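PDB 3REN: glycosyl hydrolase, family 8 from Clostridium perfringens, which acts as an alpha-amylase, probably hydrolysing alpha-glucosidic links in starch-like polysaccharides, and has an (alpha/alpha)6-barrel fold. Local coordinates for residues N197-N202 / Q221-E226; N202-E207 / E246-S251. All blocks are in the same frame, centred on the assembly; numbering follows the deposited sequence.

Overall arrangement
From the N terminus, the chain enters contact 1 at the end of helix 188-201, with residues 197-202. Asn202 is common to both contacts, and 202-207 leaves the helix for contact 2. The chain then forms strand 215-217 and turns into 221-226, closing the loop of contact 1. Helix 231-243 follows, and 246-251, leading into helix 249-262, closes the larger loop of contact 2. The two closures cross, their segments alternating, with centres about 11 Å apart. Arg241 connects the neighbourhoods through salt bridges to Glu201 and Glu248. Contact 1 ties the end of helix 188-201 to the small antiparallel sheet, and contact 2 ties the loop after it to the start of helix 249-262.

Contact 1: N197-N202 / Q221-E226; sequences NSIIEN and QKYDEE. With EDO (1,2-ethanediol), chain K.
The hydroxyl of Tyr223 donates an unusually short hydrogen bond, OH to Ile199 O at 2.5 Å, into the last turn of helix 188-201. Tyrosine suits this task: a rigid, flat side chain spans the distance from strand to helix and carries a donor at its far end. Its CG lies anti to the carbonyl carbon (chi1 -59°), which sends the ring toward the helix. The Ile199 carbonyl oxygen meets the ring at its edge, near the ring plane. Ile199, buried and aliphatic, offers its carbonyl to the hydroxyl and its branched methyl to the ring: CG2 lies beyond the CE1 edge, 4.1 Å from Tyr223 CE1, the two side chains running at a slant. Just past the helix end, Asn202 CB packs 3.2 Å from Tyr223 OH, roughly at a right angle to the hydrogen bond. A 1,2-ethanediol, probably from the crystallisation liquor, lies alongside, its O1 modelled 2.4 Å from Ser198 OG, a hydrogen bond of doubtful length. Phe216 on strand 215-217 touches Ile199 and meets the Tyr223 ring with the planes at about 60°. Helix 188-201 is thus joined to strand 222-223, an outer strand of the antiparallel sheet with 215-217 and 168-170.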
loop_
_atom_site.group_PDB
_atom_site.type_symbol
_atom_site.label_atom_id
_atom_site.label_comp_id
_atom_site.label_asym_id
_atom_site.label_seq_id
_atom_site.Cartn_x
_atom_site.Cartn_y
_atom_site.Cartn_z
ATOM N N ASN A 197 -6.820 -12.386 11.053
ATOM C CA ASN A 197 -5.565 -13.022 11.329
ATOM C C ASN A 197 -5.643 -14.547 11.056
ATOM O O ASN A 197 -4.693 -15.155 10.526
ATOM C CB ASN A 197 -5.110 -12.739 12.766
ATOM C CG ASN A 197 -3.667 -13.139 12.992
ATOM O OD1 ASN A 197 -2.767 -12.769 12.205
ATOM N ND2 ASN A 197 -3.430 -13.929 14.049
ATOM N N SER A 198 -6.798 -15.129 11.373
ATOM C CA SER A 198 -7.033 -16.556 11.113
ATOM C C SER A 198 -7.027 -16.847 9.616
ATOM O O SER A 198 -6.466 -17.838 9.194
ATOM C CB SER A 198 -8.314 -17.036 11.796
ATOM O OG SER A 198 -8.756 -18.259 11.236
ATOM N N ILE A 199 -7.614 -15.958 8.818
ATOM C CA ILE A 199 -7.569 -16.063 7.359
ATOM C C ILE A 199 -6.106 -16.048 6.865
ATOM O O ILE A 199 -5.703 -16.899 6.062
ATOM C CB ILE A 199 -8.419 -14.952 6.679
ATOM C CG1 ILE A 199 -9.898 -15.126 7.017
ATOM C CG2 ILE A 199 -8.273 -14.968 5.205
ATOM C CD1 ILE A 199 -10.838 -13.983 6.508
ATOM N N ILE A 200 -5.307 -15.096 7.360
ATOM C CA ILE A 200 -3.895 -15.008 7.001
ATOM C C ILE A 200 -3.184 -16.293 7.395
ATOM O O ILE A 200 -2.524 -16.949 6.573
ATOM C CB ILE A 200 -3.172 -13.819 7.719
ATOM C CG1 ILE A 200 -3.807 -12.477 7.358
ATOM C CG2 ILE A 200 -1.682 -13.828 7.400
ATOM C CD1 ILE A 200 -4.051 -12.308 5.913
ATOM N N GLU A 201 -3.322 -16.662 8.660
ATOM C CA GLU A 201 -2.598 -17.825 9.207
ATOM C C GLU A 201 -2.903 -19.156 8.516
ATOM O O GLU A 201 -2.013 -19.991 8.366
ATOM C CB GLU A 201 -2.775 -17.928 10.726
ATOM C CG GLU A 201 -1.795 -17.050 11.480
ATOM C CD GLU A 201 -2.022 -17.012 12.991
ATOM O OE1 GLU A 201 -2.978 -17.645 13.465
ATOM O OE2 GLU A 201 -1.246 -16.328 13.718
ATOM N N ASN A 202 -4.141 -19.329 8.064
ATOM C CA ASN A 202 -4.534 -20.518 7.337
ATOM C C ASN A 202 -4.224 -20.447 5.839
ATOM O O ASN A 202 -4.518 -21.391 5.081
ATOM C CB ASN A 202 -6.022 -20.831 7.558
ATOM C CG ASN A 202 -6.314 -21.305 8.995
ATOM O OD1 ASN A 202 -5.694 -22.234 9.478
ATOM N ND2 ASN A 202 -7.252 -20.650 9.667
ATOM N N GLN A 221 -15.099 -20.869 2.496
ATOM C CA GLN A 221 -13.985 -20.789 3.450
ATOM C C GLN A 221 -12.712 -21.403 2.864
ATOM O O GLN A 221 -11.945 -22.024 3.570
ATOM C CB GLN A 221 -14.351 -21.394 4.813
ATOM C CG GLN A 221 -15.602 -20.759 5.425
ATOM C CD GLN A 221 -15.339 -19.382 6.029
ATOM O OE1 GLN A 221 -14.540 -19.250 6.940
ATOM N NE2 GLN A 221 -16.033 -18.356 5.523
ATOM N N LYS A 222 -12.503 -21.242 1.562
ATOM C CA LYS A 222 -11.291 -21.779 0.897
ATOM C C LYS A 222 -10.509 -20.661 0.182
ATOM O O LYS A 222 -11.028 -19.553 -0.010
ATOM C CB LYS A 222 -11.665 -22.855 -0.145
ATOM C CG LYS A 222 -12.434 -24.089 0.407
ATOM C CD LYS A 222 -11.590 -24.963 1.324
ATOM C CE LYS A 222 -12.348 -26.238 1.664
ATOM N NZ LYS A 222 -11.853 -26.943 2.887
ATOM N N TYR A 223 -9.294 -20.973 -0.249
ATOM C CA TYR A 223 -8.426 -20.008 -0.912
ATOM C C TYR A 223 -8.340 -20.276 -2.409
ATOM O O TYR A 223 -8.817 -21.324 -2.884
ATOM C CB TYR A 223 -7.028 -20.047 -0.273
ATOM C CG TYR A 223 -7.032 -19.731 1.203
ATOM C CD1 TYR A 223 -6.741 -18.433 1.665
ATOM C CD2 TYR A 223 -7.305 -20.725 2.152
ATOM C CE1 TYR A 223 -6.749 -18.125 3.032
ATOM C CE2 TYR A 223 -7.319 -20.419 3.525
ATOM C CZ TYR A 223 -7.037 -19.133 3.947
ATOM O OH TYR A 223 -7.041 -18.858 5.303
ATOM N N ASP A 224 -7.763 -19.330 -3.165
ATOM C CA ASP A 224 -7.464 -19.555 -4.575
ATOM C C ASP A 224 -6.533 -20.774 -4.664
ATOM O O ASP A 224 -5.946 -21.179 -3.663
ATOM C CB ASP A 224 -6.753 -18.329 -5.176
ATOM C CG ASP A 224 -5.319 -18.154 -4.629
ATOM O OD1 ASP A 224 -5.143 -17.472 -3.602
ATOM O OD2 ASP A 224 -4.361 -18.745 -5.189
ATOM N N GLU A 225 -6.418 -21.349 -5.865
ATOM C CA GLU A 225 -5.500 -22.452 -6.132
ATOM C C GLU A 225 -4.406 -22.105 -7.165
ATOM O O GLU A 225 -3.927 -22.978 -7.899
ATOM C CB GLU A 225 -6.333 -23.672 -6.586
ATOM C CG GLU A 225 -7.345 -24.072 -5.490
ATOM C CD GLU A 225 -8.318 -25.190 -5.896
ATOM O OE1 GLU A 225 -8.332 -25.639 -7.062
ATOM O OE2 GLU A 225 -9.073 -25.623 -5.009
ATOM N N GLU A 226 -4.024 -20.832 -7.257
ATOM C CA GLU A 226 -3.007 -20.432 -8.238
ATOM C C GLU A 226 -1.701 -21.173 -7.981
ATOM O O GLU A 226 -1.346 -21.399 -6.826
ATOM C CB GLU A 226 -2.725 -18.934 -8.131
ATOM C CG GLU A 226 -3.967 -18.077 -8.073
ATOM C CD GLU A 226 -4.385 -17.567 -9.418
ATOM O OE1 GLU A 226 -4.383 -18.355 -10.388
ATOM O OE2 GLU A 226 -4.725 -16.361 -9.508
HETATM C C1 EDO K . -10.693 -18.801 8.033
HETATM O O1 EDO K . -10.218 -18.353 9.303
HETATM C C2 EDO K . -9.595 -19.551 7.291
HETATM O O2 EDO K . -9.723 -20.917 7.673
#

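Contact 2: N202-E207 / E246-S251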
loop_
_atom_site.group_PDB
_atom_site.type_symbol
_atom_site.label_atom_id
_atom_site.label_comp_id
_atom_site.label_asym_id
_atom_site.label_seq_id
_atom_site.Cartn_x
_atom_site.Cartn_y
_atom_site.Cartn_z
ATOM N N ASN A 202 -4.141 -19.329 8.064
ATOM C CA ASN A 202 -4.534 -20.518 7.337
ATOM C C ASN A 202 -4.224 -20.447 5.839
ATOM O O ASN A 202 -4.518 -21.391 5.081
ATOM C CB ASN A 202 -6.022 -20.831 7.558
ATOM C CG ASN A 202 -6.314 -21.305 8.995
ATOM O OD1 ASN A 202 -5.694 -22.234 9.478
ATOM N ND2 ASN A 202 -7.252 -20.650 9.667
ATOM N N GLY A 203 -3.617 -19.353 5.401
ATOM C CA GLY A 203 -3.366 -19.179 3.985
ATOM C C GLY A 203 -1.918 -19.250 3.545
ATOM O O GLY A 203 -1.581 -18.751 2.460
ATOM N N LYS A 204 -1.046 -19.879 4.332
ATOM C CA LYS A 204 0.324 -20.125 3.847
ATOM C C LYS A 204 0.317 -20.979 2.605
ATOM O O LYS A 204 -0.529 -21.862 2.468
ATOM C CB LYS A 204 1.193 -20.835 4.875
ATOM C CG LYS A 204 1.703 -19.962 6.008
ATOM C CD LYS A 204 2.801 -19.037 5.581
ATOM C CE LYS A 204 3.488 -18.456 6.817
ATOM N NZ LYS A 204 4.495 -17.400 6.463
ATOM N N ILE A 205 1.272 -20.735 1.714
ATOM C CA ILE A 205 1.305 -21.433 0.443
ATOM C C ILE A 205 1.855 -22.834 0.696
ATOM O O ILE A 205 1.177 -23.803 0.400
ATOM C CB ILE A 205 2.163 -20.718 -0.628
ATOM C CG1 ILE A 205 1.543 -19.386 -1.058
ATOM C CG2 ILE A 205 2.376 -21.650 -1.870
ATOM C CD1 ILE A 205 0.216 -19.506 -1.780
ATOM N N SER A 206 3.073 -22.925 1.248
ATOM C CA SER A 206 3.702 -24.229 1.530
ATOM C C SER A 206 4.845 -24.072 2.505
ATOM O O SER A 206 5.221 -22.955 2.885
ATOM C CB SER A 206 4.200 -24.924 0.235
ATOM O OG SER A 206 5.402 -24.328 -0.271
ATOM N N GLU A 207 5.438 -25.199 2.885
ATOM C CA GLU A 207 6.547 -25.172 3.842
ATOM C C GLU A 207 7.822 -24.665 3.146
ATOM O O GLU A 207 8.593 -23.910 3.718
ATOM C CB GLU A 207 6.746 -26.564 4.507
ATOM C CG GLU A 207 6.710 -27.852 3.554
ATOM C CD GLU A 207 5.913 -27.771 2.187
ATOM O OE1 GLU A 207 4.622 -27.915 2.194
ATOM O OE2 GLU A 207 6.611 -27.624 1.117
ATOM N N GLU A 246 2.597 -9.710 14.951
ATOM C CA GLU A 246 2.538 -11.163 14.666
ATOM C C GLU A 246 3.877 -11.691 14.139
ATOM O O GLU A 246 4.778 -10.902 13.799
ATOM C CB GLU A 246 1.428 -11.470 13.661
ATOM C CG GLU A 246 0.053 -10.939 14.021
ATOM C CD GLU A 246 -0.603 -11.686 15.193
ATOM O OE1 GLU A 246 -0.235 -12.864 15.466
ATOM O OE2 GLU A 246 -1.494 -11.079 15.847
ATOM N N ASN A 247 3.983 -13.013 14.009
ATOM C CA ASN A 247 5.246 -13.678 13.670
ATOM C C ASN A 247 5.378 -13.988 12.184
ATOM O O ASN A 247 4.542 -14.679 11.643
ATOM C CB ASN A 247 5.351 -14.993 14.468
ATOM C CG ASN A 247 6.692 -15.725 14.244
ATOM O OD1 ASN A 247 7.068 -16.048 13.110
ATOM N ND2 ASN A 247 7.412 -15.973 15.335
ATOM N N GLU A 248 6.427 -13.481 11.553
ATOM C CA GLU A 248 6.771 -13.776 10.150
ATOM C C GLU A 248 8.247 -14.207 9.992
ATOM O O GLU A 248 8.855 -13.926 8.976
ATOM C CB GLU A 248 6.509 -12.559 9.245
ATOM C CG GLU A 248 5.005 -12.249 9.022
ATOM C CD GLU A 248 4.210 -13.434 8.428
ATOM O OE1 GLU A 248 4.805 -14.224 7.695
ATOM O OE2 GLU A 248 2.998 -13.591 8.694
ATOM N N GLU A 249 8.774 -14.942 10.953
ATOM C CA GLU A 249 10.152 -15.366 10.901
ATOM C C GLU A 249 10.511 -16.224 9.664
ATOM O O GLU A 249 11.449 -15.935 9.005
ATOM C CB GLU A 249 10.533 -16.104 12.200
ATOM C CG GLU A 249 10.430 -15.270 13.461
ATOM C CD GLU A 249 10.985 -15.941 14.719
ATOM O OE1 GLU A 249 10.474 -16.952 15.187
ATOM N N SER A 250 9.668 -17.169 9.306
ATOM C CA SER A 250 9.981 -18.060 8.181
ATOM C C SER A 250 9.801 -17.412 6.815
ATOM O O SER A 250 10.500 -17.749 5.865
ATOM C CB SER A 250 9.211 -19.393 8.260
ATOM O OG SER A 250 7.832 -19.223 7.979
ATOM N N SER A 251 8.868 -16.476 6.712
ATOM C CA SER A 251 8.651 -15.811 5.439
ATOM C C SER A 251 9.779 -14.836 5.150
ATOM O O SER A 251 10.285 -14.752 4.026
ATOM C CB SER A 251 7.323 -15.075 5.455
ATOM O OG SER A 251 7.164 -14.428 4.217
HETATM O O HOH W 1 6.303 -16.863 8.398
#
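Lys204 is the residue of 202-207 that reaches 246-251, and the chain on either side of it is anchored by backbone hydrogen bonds, Gly203 with Arg213 and Ile205 with Leu211. The lysine chain bends at chi2 (-74°) and then runs extended, carrying its ammonium group to the start of helix 249-262. There Lys204 NZ forms a salt bridge with Glu248 OE1, whose hydrogen-bond component is weak at 3.4 Å, as the two side chains pass in opposite directions. A stronger grip comes from Pro210 O, which also accepts from NZ. Further along, Ser206 OG ties the loop to Val209 N and Gly271 O.

A water gathers the polar groups: it accepts from Lys204 NZ at 2.7 Å and donates to Glu248 OE1 at 3.1 Å. In one of the two modelled conformers of Ser250, it lies 2.8 Å from OG. It also accepts from Ser251 N at 3.1 Å, an amide in the first helical turn, where no earlier helix carbonyl is available. Glu248 holds the N-cap position, and just before it Asn247 OD1 accepts from Glu249 N in an Asx turn. Glu248 OE2 is engaged by Arg241 NE and Tyr212 OH, so the carboxylate has cationic partners at both oxygens. This largely buried glutamate would therefore probably stay ionised, and the ammonium group is probably stabilised by a carbonyl, a water and a carboxylate together.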